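Local coordinates for protein lybatide 2 (Lycium barbarum, PDB 5NGN) that is of unknown molecular function but is a cystine-rich plant peptide of wolfberry, built as a compact helical scaffold stapled by four disulfides, at residues 3-8 with 20-25. Numbering follows the deposited sequence.
Sequences CSEYCS and TQYTLC
Two phenol side chains bridge the N-terminal loop 3-8 and the helical turns 20-25. Tyr22 OH is gripped by two hydrogen bonds; its ring, CG anti to the backbone N (chi1 179°), extends from the helix to the loop. Tyr22 OH donates to the syn lone pair of Glu5 OE1 at 2.6 Å, the carboxylate being turned 80° from the ring plane, and accepts from the backbone N of Cys3 at 2.9 Å. A bend at chi2 (89°) brings Glu5 OE1 to the edge of the Tyr22 ring, in its plane. At the second phenol, Tyr6 OH lies 2.9 Å from Thr23 OG1; Thr23 OG1 also bonds the carbonyl O of Gln19, one turn back in the helix. Apolar contact joins the rings obliquely, Tyr6 CE2 to Tyr22 CE2 at 3.9 Å, while Glu5 CB sits over the centre of one Tyr6 face. Cys3 SG makes an oblique sulfur-aromatic contact, 5.2 Å from the Tyr22 ring centroid. Covalently, Cys3 is tied to Cys26 farther along helix 19-30, and Cys7 to Cys31 just beyond it. The short phenol-carboxylate bond, with the Cys3 N-H as second partner, fixes the Tyr22 hydroxyl and probably favours an ionised Glu5, adding polar links to the disulfide staples.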
loop_
_atom_site.group_PDB
_atom_site.type_symbol
_atom_site.label_atom_id
_atom_site.label_comp_id
_atom_site.label_asym_id
_atom_site.label_seq_id
_atom_site.Cartn_x
_atom_site.Cartn_y
_atom_site.Cartn_z
ATOM N N CYS A 3 -3.648 1.931 0.313
ATOM C CA CYS A 3 -2.727 2.058 1.426
ATOM C C CYS A 3 -3.253 2.832 2.619
ATOM O O CYS A 3 -2.505 3.168 3.558
ATOM C CB CYS A 3 -1.307 2.576 1.038
ATOM S SG CYS A 3 -0.514 1.566 -0.204
ATOM N N SER A 4 -4.590 2.989 2.676
ATOM C CA SER A 4 -5.208 3.666 3.787
ATOM C C SER A 4 -4.958 2.989 5.157
ATOM O O SER A 4 -5.040 3.661 6.190
ATOM C CB SER A 4 -6.719 3.803 3.536
ATOM O OG SER A 4 -7.333 2.539 3.383
ATOM N N GLU A 5 -4.744 1.684 5.121
ATOM C CA GLU A 5 -4.394 0.970 6.378
ATOM C C GLU A 5 -3.116 1.409 6.997
ATOM O O GLU A 5 -2.968 1.189 8.194
ATOM C CB GLU A 5 -4.382 -0.571 6.157
ATOM C CG GLU A 5 -5.702 -1.082 5.575
ATOM C CD GLU A 5 -5.758 -1.079 4.057
ATOM O OE1 GLU A 5 -5.040 -0.358 3.388
ATOM O OE2 GLU A 5 -6.635 -1.853 3.512
ATOM N N TYR A 6 -2.206 1.956 6.200
ATOM C CA TYR A 6 -0.838 2.124 6.630
ATOM C C TYR A 6 -0.249 3.495 6.466
ATOM O O TYR A 6 0.790 3.794 7.045
ATOM C CB TYR A 6 0.019 1.195 5.863
ATOM C CG TYR A 6 -0.379 -0.228 5.855
ATOM C CD1 TYR A 6 -0.488 -0.949 7.070
ATOM C CD2 TYR A 6 -0.683 -0.893 4.697
ATOM C CE1 TYR A 6 -0.837 -2.279 7.058
ATOM C CE2 TYR A 6 -1.070 -2.225 4.679
ATOM C CZ TYR A 6 -1.078 -2.945 5.858
ATOM O OH TYR A 6 -1.408 -4.248 5.845
ATOM N N CYS A 7 -0.886 4.379 5.651
ATOM C CA CYS A 7 -0.310 5.609 5.158
ATOM C C CYS A 7 -1.344 6.707 5.199
ATOM O O CYS A 7 -2.519 6.435 5.060
ATOM C CB CYS A 7 0.136 5.432 3.678
ATOM S SG CYS A 7 1.287 4.148 3.259
ATOM N N SER A 8 -0.873 7.943 5.270
ATOM C CA SER A 8 -1.781 9.070 5.014
ATOM C C SER A 8 -1.858 9.409 3.546
ATOM O O SER A 8 -2.902 9.899 3.062
ATOM C CB SER A 8 -1.388 10.281 5.871
ATOM O OG SER A 8 -0.123 10.708 5.460
ATOM N N THR A 20 0.637 -9.914 1.720
ATOM C CA THR A 20 1.992 -9.444 2.016
ATOM C C THR A 20 2.500 -8.457 0.970
ATOM O O THR A 20 3.144 -7.458 1.295
ATOM C CB THR A 20 3.064 -10.596 2.285
ATOM O OG1 THR A 20 2.638 -11.287 3.508
ATOM C CG2 THR A 20 4.394 -10.067 2.464
ATOM N N GLN A 21 2.209 -8.754 -0.306
ATOM C CA GLN A 21 2.616 -7.832 -1.370
ATOM C C GLN A 21 1.960 -6.477 -1.252
ATOM O O GLN A 21 2.615 -5.431 -1.450
ATOM C CB GLN A 21 2.414 -8.436 -2.739
ATOM C CG GLN A 21 3.460 -9.526 -2.980
ATOM C CD GLN A 21 3.404 -10.176 -4.323
ATOM O OE1 GLN A 21 3.725 -9.528 -5.312
ATOM N NE2 GLN A 21 3.155 -11.474 -4.358
ATOM N N TYR A 22 0.680 -6.429 -0.932
ATOM C CA TYR A 22 0.034 -5.159 -0.647
ATOM C C TYR A 22 0.730 -4.385 0.461
ATOM O O TYR A 22 1.035 -3.193 0.327
ATOM C CB TYR A 22 -1.455 -5.387 -0.297
ATOM C CG TYR A 22 -2.227 -4.124 0.036
ATOM C CD1 TYR A 22 -2.590 -3.241 -0.955
ATOM C CD2 TYR A 22 -2.595 -3.820 1.335
ATOM C CE1 TYR A 22 -3.343 -2.139 -0.680
ATOM C CE2 TYR A 22 -3.373 -2.718 1.633
ATOM C CZ TYR A 22 -3.745 -1.866 0.595
ATOM O OH TYR A 22 -4.501 -0.741 0.883
ATOM N N THR A 23 0.979 -5.061 1.595
ATOM C CA THR A 23 1.617 -4.390 2.715
ATOM C C THR A 23 3.035 -3.856 2.337
ATOM O O THR A 23 3.376 -2.707 2.662
ATOM C CB THR A 23 1.665 -5.356 3.925
ATOM O OG1 THR A 23 0.347 -5.858 4.189
ATOM C CG2 THR A 23 2.248 -4.657 5.115
ATOM N N LEU A 24 3.813 -4.725 1.672
ATOM C CA LEU A 24 5.141 -4.268 1.161
ATOM C C LEU A 24 5.055 -3.055 0.274
ATOM O O LEU A 24 5.753 -2.069 0.466
ATOM C CB LEU A 24 5.765 -5.387 0.381
ATOM C CG LEU A 24 6.350 -6.545 1.209
ATOM C CD1 LEU A 24 6.539 -7.713 0.317
ATOM C CD2 LEU A 24 7.574 -6.128 1.954
ATOM N N CYS A 25 4.113 -3.118 -0.690
ATOM C CA CYS A 25 3.932 -1.981 -1.563
ATOM C C CYS A 25 3.671 -0.752 -0.739
ATOM O O CYS A 25 4.234 0.309 -0.964
ATOM C CB CYS A 25 2.809 -2.293 -2.514
ATOM S SG CYS A 25 2.516 -1.109 -3.859
#